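Local coordinates for catalase (Corynebacterium glutamicum atcc 13032, PDB 4B7F), which catalyses the breakdown of hydrogen peroxide to water and oxygen as a haem-dependent catalase assembled from four copies of one chain, at the interface of chains A and B and the interface of chains A and C. Sequence-based numbering; all coordinates share one arbitrary frame. Chains: chain A/B/C, Catalase.

Contact 1: the interface of chains A and B. Residues chain A 10, 12, 14, 317-318, 322; chain B 389-390, 392.
B:Phe389 pushes its ring into a pocket of chain A lined by A:Arg12, A:Met14, A:Arg317, A:Asn318 and A:Gln322. The backbone of A:Met14 covers one face of the ring, its CA standing 4.0 Å from the centroid of the B:Phe389 ring in a CH-pi contact, shifted toward the rim, and a parallel beta bridge pairs the two residues. From there the A:Met14 side chain runs obliquely across the ring border, its CB 3.4 Å from B:Phe389 CE1, and the sulfur continues toward the backbone of B:Glu392. Against the opposite face, near the CD1 rim, A:Asn318 slides past the ring in the reverse direction, CB 3.6 Å from B:Phe389 CD1, its amide inclined by 45°. With CG between backbone N and carbonyl carbon (chi1 53°), the ring is directed between A:Met14 and A:Asn318. The backbone carbonyl oxygen of A:Arg12, not its guanidinium, meets the CE2/CZ border, 3.3 Å from B:Phe389 CE2. A:Gln322 crosses the ring at about a right angle, NE2 3.6 Å from B:Phe389 CZ and the planes 55° apart. The carbonyl oxygen of A:Val10 sits at the ring edge, in plane.

Beside this plug, B:Glu392 extends its carboxylate past the bent chain of A:Arg317, forming a rather long salt bridge of 3.5 Å between OE1 and the guanidinium NH1 of A:Arg317. Water 1 joins A:Asn318 ND2 to the backbone O of B:Asp390.

Behind the ring contacts, A:Gln322 NE2 donates to A:Val10 O at 2.8 Å, while its OE1 accepts from the backbone N of A:Arg317 at 2.7 Å, in the carbonyl plane, and from the N of A:Asn318, which stands above that plane. These bonds fix the rotation of the amide next to CZ and join the N-terminal segment to the turn at 317-318. A:Val10 CG2 covers one face of the A:Arg317 guanidinium. By anchoring the loop of one subunit between two segments of its neighbour, the site probably helps stabilise the catalase tetramer.

Contact 2: the interface of chains A and C. Residues chain A 178, 182, 486-487; chain C 397, 400-401, 413.
The guanidinium of A:Arg182 lies against the backbone of chain C, with the carbonyl oxygen of C:Asn400 over one face, offset toward the rim. At its edges, in plane, are the carboxylate carbon of A:Asp178 and the carbonyl carbon of C:Thr413. The edge facing C:Thr413 makes the bond between subunits: NH1 donates to C:Thr413 O at 2.8 Å, almost in the guanidinium plane and on a lone pair of the carbonyl. NE serves its own chain, forming a salt bridge of 2.8 Å with OD1 of A:Asp178, one helical turn earlier in helix 173-182. The A:Arg182 chain, extended from CG to NE, carries the guanidinium out from the helix, and its NE and NH1 bridge the two partners, which should fix the rotation of the guanidinium plane.

A:Asp178 in turn directs its other oxygen across the interface. With CG anti to the backbone N (chi1 -170°), the carboxylate meets the C:Tyr397 ring nearly at a right angle, the planes 83° apart. Its OD2 is gripped by two donors from chain C, the phenol on the anti lone pair and the backbone N of C:Arg401, 2.8 Å away, on the syn lone pair. Three donors thus surround the carboxylate, which probably favours its charged form.

C:Arg401 crosses both residues at about a right angle. Its aliphatic stem touches A:Asp178, CG to CG at 3.8 Å, and its guanidinium continues toward A:Ala486, just before helix 487-498, and A:Thr487, its first residue. The bond from the phenol OH of C:Tyr397 to A:Asp178 OD2 measures 2.6 Å.

Contact 1: the interface of chains A and B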
ATOM      1  N   VAL A  10     -20.686   1.853  18.424  1.00 11.69           N
ATOM      2  CA  VAL A  10     -20.808   2.851  17.353  1.00 14.31           C
ATOM      3  C   VAL A  10     -20.299   4.228  17.726  1.00 14.49           C
ATOM      4  O   VAL A  10     -20.088   5.075  16.855  1.00 16.40           O
ATOM      5  CB  VAL A  10     -22.246   2.970  16.794  1.00 16.18           C
ATOM      6  CG1 VAL A  10     -22.672   1.649  16.196  1.00 17.97           C
ATOM      7  CG2 VAL A  10     -23.223   3.414  17.879  1.00 14.23           C
ATOM      8  N   ARG A  12     -17.403   4.603  19.358  1.00 13.87           N
ATOM      9  CA  ARG A  12     -15.935   4.529  19.314  1.00 14.04           C
ATOM     10  C   ARG A  12     -15.398   5.301  18.120  1.00 17.71           C
ATOM     11  O   ARG A  12     -15.847   5.083  16.985  1.00 12.99           O
ATOM     12  CB  ARG A  12     -15.451   3.080  19.179  1.00 11.19           C
ATOM     13  CG  ARG A  12     -15.840   2.109  20.294  1.00 13.77           C
ATOM     14  CD  ARG A  12     -15.392   0.708  19.881  1.00 16.16           C
ATOM     15  NE  ARG A  12     -15.465  -0.286  20.949  1.00 14.86           N
ATOM     16  CZ  ARG A  12     -15.307  -1.591  20.750  1.00 15.98           C
ATOM     17  NH1 ARG A  12     -15.093  -2.050  19.522  1.00 12.75           N
ATOM     18  NH2 ARG A  12     -15.379  -2.439  21.772  1.00 15.36           N
ATOM     19  N   MET A  14     -15.611   8.489  17.383  1.00 11.99           N
ATOM     20  CA  MET A  14     -16.340   9.677  16.951  1.00 10.73           C
ATOM     21  C   MET A  14     -15.888  10.954  17.660  1.00 12.95           C
ATOM     22  O   MET A  14     -15.796  10.992  18.890  1.00 15.28           O
ATOM     23  CB  MET A  14     -17.838   9.482  17.150  1.00 10.87           C
ATOM     24  CG  MET A  14     -18.656  10.629  16.588  1.00 12.13           C
ATOM     25  SD  MET A  14     -20.394  10.178  16.385  1.00 15.07           S
ATOM     26  CE  MET A  14     -20.894   9.911  18.081  1.00 16.09           C
ATOM     27  N   ARG A 317     -22.935   5.724  12.653  1.00 10.74           N
ATOM     28  CA  ARG A 317     -22.653   7.147  12.805  1.00 12.57           C
ATOM     29  C   ARG A 317     -21.940   7.684  11.563  1.00 10.23           C
ATOM     30  O   ARG A 317     -22.153   8.830  11.155  1.00 11.68           O
ATOM     31  CB  ARG A 317     -21.777   7.401  14.032  1.00 13.06           C
ATOM     32  CG  ARG A 317     -22.288   6.757  15.310  1.00 19.35           C
ATOM     33  CD  ARG A 317     -23.321   7.616  15.993  1.00 18.47           C
ATOM     34  NE  ARG A 317     -23.545   7.207  17.383  1.00 16.80           N
ATOM     35  CZ  ARG A 317     -24.746   7.011  17.921  1.00 25.57           C
ATOM     36  NH1 ARG A 317     -25.840   7.165  17.179  1.00 21.79           N
ATOM     37  NH2 ARG A 317     -24.855   6.651  19.200  1.00 18.49           N
ATOM     38  N   ASN A 318     -21.070   6.858  10.983  1.00  8.91           N
ATOM     39  CA  ASN A 318     -20.347   7.226   9.777  1.00 10.53           C
ATOM     40  C   ASN A 318     -20.234   5.974   8.897  1.00  9.87           C
ATOM     41  O   ASN A 318     -19.656   4.967   9.317  1.00  8.30           O
ATOM     42  CB  ASN A 318     -18.957   7.792  10.143  1.00  8.73           C
ATOM     43  CG  ASN A 318     -18.129   8.168   8.917  1.00 14.13           C
ATOM     44  OD1 ASN A 318     -17.773   7.308   8.114  1.00 12.02           O
ATOM     45  ND2 ASN A 318     -17.802   9.455   8.780  1.00 11.61           N
ATOM     46  N   GLN A 322     -17.530   2.748   9.499  1.00 11.38           N
ATOM     47  CA  GLN A 322     -18.123   1.656  10.255  1.00 11.48           C
ATOM     48  C   GLN A 322     -18.726   0.561   9.374  1.00 11.24           C
ATOM     49  O   GLN A 322     -18.929  -0.561   9.843  1.00  8.69           O
ATOM     50  CB  GLN A 322     -19.158   2.202  11.249  1.00 13.86           C
ATOM     51  CG  GLN A 322     -18.566   3.195  12.282  1.00 10.15           C
ATOM     52  CD  GLN A 322     -19.636   3.802  13.172  1.00 11.17           C
ATOM     53  OE1 GLN A 322     -20.668   4.257  12.682  1.00  9.79           O
ATOM     54  NE2 GLN A 322     -19.391   3.818  14.484  1.00 11.73           N
TER
ATOM     55  N   PHE B 389     -13.498   9.697  13.195  1.00 12.81           N
ATOM     56  CA  PHE B 389     -14.419  10.322  12.242  1.00 11.73           C
ATOM     57  C   PHE B 389     -15.210  11.465  12.896  1.00 13.97           C
ATOM     58  O   PHE B 389     -15.313  11.536  14.127  1.00 10.81           O
ATOM     59  CB  PHE B 389     -15.354   9.278  11.612  1.00 12.78           C
ATOM     60  CG  PHE B 389     -16.094   8.439  12.619  1.00 11.02           C
ATOM     61  CD1 PHE B 389     -17.323   8.860  13.116  1.00 10.46           C
ATOM     62  CD2 PHE B 389     -15.562   7.233  13.065  1.00 14.74           C
ATOM     63  CE1 PHE B 389     -18.011   8.093  14.041  1.00 11.21           C
ATOM     64  CE2 PHE B 389     -16.248   6.451  14.003  1.00 14.45           C
ATOM     65  CZ  PHE B 389     -17.480   6.896  14.493  1.00 10.95           C
ATOM     66  N   ASP B 390     -15.751  12.363  12.075  1.00 12.58           N
ATOM     67  CA  ASP B 390     -16.522  13.501  12.589  1.00 12.28           C
ATOM     68  C   ASP B 390     -17.842  13.097  13.267  1.00 15.31           C
ATOM     69  O   ASP B 390     -18.413  12.041  12.967  1.00 12.05           O
ATOM     70  CB  ASP B 390     -16.833  14.479  11.452  1.00 13.39           C
ATOM     71  CG  ASP B 390     -15.759  15.521  11.272  1.00 20.85           C
ATOM     72  OD1 ASP B 390     -14.670  15.365  11.865  1.00 18.54           O
ATOM     73  OD2 ASP B 390     -16.003  16.496  10.529  1.00 19.95           O
ATOM     74  N   GLU B 392     -21.643  12.584  14.066  1.00  9.01           N
ATOM     75  CA  GLU B 392     -22.631  12.060  13.126  1.00 10.96           C
ATOM     76  C   GLU B 392     -23.336  13.138  12.300  1.00 15.19           C
ATOM     77  O   GLU B 392     -23.879  14.106  12.848  1.00 15.02           O
ATOM     78  CB  GLU B 392     -23.666  11.219  13.882  1.00 10.11           C
ATOM     79  CG  GLU B 392     -24.748  10.596  13.013  1.00 15.16           C
ATOM     80  CD  GLU B 392     -25.728   9.783  13.833  1.00 15.30           C
ATOM     81  OE1 GLU B 392     -25.732   9.936  15.070  1.00 19.99           O
ATOM     82  OE2 GLU B 392     -26.495   8.993  13.243  1.00 21.27           O
TER
HETATM   83  O   HOH W   1     -18.908  11.625  10.370  1.00 13.93           O

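Contact 2: the interface of chains A and C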
ATOM      1  N   ASP A 178     -22.081 -20.000 -19.635  1.00 11.95           N
ATOM      2  CA  ASP A 178     -20.999 -20.925 -19.984  1.00 13.98           C
ATOM      3  C   ASP A 178     -20.406 -21.508 -18.702  1.00 15.24           C
ATOM      4  O   ASP A 178     -20.280 -22.724 -18.572  1.00 10.60           O
ATOM      5  CB  ASP A 178     -19.916 -20.233 -20.824  1.00 10.77           C
ATOM      6  CG  ASP A 178     -18.902 -21.219 -21.407  1.00 15.14           C
ATOM      7  OD1 ASP A 178     -19.318 -22.321 -21.852  1.00 15.11           O
ATOM      8  OD2 ASP A 178     -17.696 -20.892 -21.420  1.00 14.72           O
ATOM      9  N   ARG A 182     -21.163 -25.478 -17.266  1.00 12.89           N
ATOM     10  CA  ARG A 182     -19.969 -26.328 -17.203  1.00 12.38           C
ATOM     11  C   ARG A 182     -19.626 -26.694 -15.765  1.00 12.78           C
ATOM     12  O   ARG A 182     -18.776 -27.560 -15.517  1.00 14.97           O
ATOM     13  CB  ARG A 182     -18.776 -25.666 -17.899  1.00 11.75           C
ATOM     14  CG  ARG A 182     -18.984 -25.566 -19.409  1.00 13.77           C
ATOM     15  CD  ARG A 182     -17.826 -24.952 -20.144  1.00 13.15           C
ATOM     16  NE  ARG A 182     -18.132 -24.892 -21.575  1.00 12.80           N
ATOM     17  CZ  ARG A 182     -17.926 -25.900 -22.415  1.00 19.26           C
ATOM     18  NH1 ARG A 182     -17.394 -27.026 -21.966  1.00 15.12           N
ATOM     19  NH2 ARG A 182     -18.247 -25.784 -23.700  1.00 13.26           N
ATOM     20  N   ALA A 486     -23.850 -21.387 -29.426  1.00 15.57           N
ATOM     21  CA  ALA A 486     -23.194 -22.559 -28.861  1.00 16.45           C
ATOM     22  C   ALA A 486     -23.652 -22.810 -27.427  1.00 22.53           C
ATOM     23  O   ALA A 486     -23.767 -23.957 -27.000  1.00 15.90           O
ATOM     24  CB  ALA A 486     -21.685 -22.402 -28.914  1.00 22.81           C
ATOM     25  N   THR A 487     -23.905 -21.735 -26.682  1.00 14.92           N
ATOM     26  CA  THR A 487     -24.314 -21.849 -25.279  1.00 15.94           C
ATOM     27  C   THR A 487     -25.779 -22.269 -25.096  1.00 12.03           C
ATOM     28  O   THR A 487     -26.127 -22.913 -24.103  1.00 15.64           O
ATOM     29  CB  THR A 487     -24.004 -20.543 -24.515  1.00 17.17           C
ATOM     30  OG1 THR A 487     -22.588 -20.353 -24.504  1.00 13.66           O
ATOM     31  CG2 THR A 487     -24.503 -20.592 -23.065  1.00 14.96           C
TER
ATOM     32  N   TYR C 397     -12.162 -17.389 -16.660  1.00  9.71           N
ATOM     33  CA  TYR C 397     -12.713 -18.396 -15.761  1.00 10.25           C
ATOM     34  C   TYR C 397     -12.512 -19.759 -16.418  1.00 16.74           C
ATOM     35  O   TYR C 397     -12.459 -19.840 -17.651  1.00 11.71           O
ATOM     36  CB  TYR C 397     -14.217 -18.126 -15.556  1.00 10.35           C
ATOM     37  CG  TYR C 397     -14.992 -18.212 -16.854  1.00 10.63           C
ATOM     38  CD1 TYR C 397     -14.957 -17.173 -17.782  1.00 13.12           C
ATOM     39  CD2 TYR C 397     -15.711 -19.358 -17.177  1.00 12.03           C
ATOM     40  CE1 TYR C 397     -15.636 -17.276 -18.994  1.00 12.12           C
ATOM     41  CE2 TYR C 397     -16.391 -19.467 -18.367  1.00 14.57           C
ATOM     42  CZ  TYR C 397     -16.354 -18.429 -19.273  1.00 13.87           C
ATOM     43  OH  TYR C 397     -17.036 -18.554 -20.469  1.00 15.13           O
ATOM     44  N   ASN C 400     -14.329 -23.320 -19.337  1.00 11.34           N
ATOM     45  CA  ASN C 400     -14.912 -22.417 -20.322  1.00 11.75           C
ATOM     46  C   ASN C 400     -14.983 -23.093 -21.681  1.00 12.79           C
ATOM     47  O   ASN C 400     -14.438 -24.186 -21.866  1.00 13.93           O
ATOM     48  CB  ASN C 400     -14.103 -21.118 -20.418  1.00 13.81           C
ATOM     49  CG  ASN C 400     -12.644 -21.356 -20.761  1.00 15.19           C
ATOM     50  OD1 ASN C 400     -11.749 -21.191 -19.918  1.00 15.57           O
ATOM     51  ND2 ASN C 400     -12.390 -21.728 -22.001  1.00 10.33           N
ATOM     52  N   ARG C 401     -15.641 -22.442 -22.638  1.00 13.20           N
ATOM     53  CA  ARG C 401     -15.852 -23.053 -23.950  1.00 13.45           C
ATOM     54  C   ARG C 401     -14.726 -22.763 -24.948  1.00 19.48           C
ATOM     55  O   ARG C 401     -14.831 -23.099 -26.130  1.00 15.78           O
ATOM     56  CB  ARG C 401     -17.208 -22.628 -24.526  1.00 14.22           C
ATOM     57  CG  ARG C 401     -17.344 -21.136 -24.858  1.00 14.73           C
ATOM     58  CD  ARG C 401     -18.761 -20.859 -25.389  1.00 14.82           C
ATOM     59  NE  ARG C 401     -19.006 -19.450 -25.702  1.00 17.16           N
ATOM     60  CZ  ARG C 401     -18.874 -18.927 -26.922  1.00 25.89           C
ATOM     61  NH1 ARG C 401     -18.487 -19.702 -27.930  1.00 25.36           N
ATOM     62  NH2 ARG C 401     -19.117 -17.633 -27.137  1.00 21.43           N
ATOM     63  N   THR C 413     -13.145 -29.081 -19.846  1.00 12.59           N
ATOM     64  CA  THR C 413     -14.493 -28.751 -20.312  1.00 14.93           C
ATOM     65  C   THR C 413     -15.550 -28.612 -19.214  1.00 16.66           C
ATOM     66  O   THR C 413     -16.553 -27.920 -19.407  1.00 18.51           O
ATOM     67  CB  THR C 413     -14.996 -29.745 -21.381  1.00 15.09           C
ATOM     68  OG1 THR C 413     -15.044 -31.060 -20.817  1.00 16.79           O
ATOM     69  CG2 THR C 413     -14.068 -29.739 -22.582  1.00 21.43           C
TER

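Contact 1 and contact 2 lie about 47 Å apart, measured between the centres of their C-alpha atoms, and have no residue in common. Chain A takes part in both, facing chain B with its N-terminal segment, loop residues 317-318 and A:Gln322 of helix 319-324, and chain C with helix 173-182 and the start of helix 487-498. Both partners contribute loops from nearby stretches of the sequence, 389-392 for contact 1 and 397-413 for contact 2. Each subunit can therefore use this one region to reach two different neighbours. As both interfaces are two-fold symmetric, every contact recurs with chains exchanged, consistent with the four-subunit assembly.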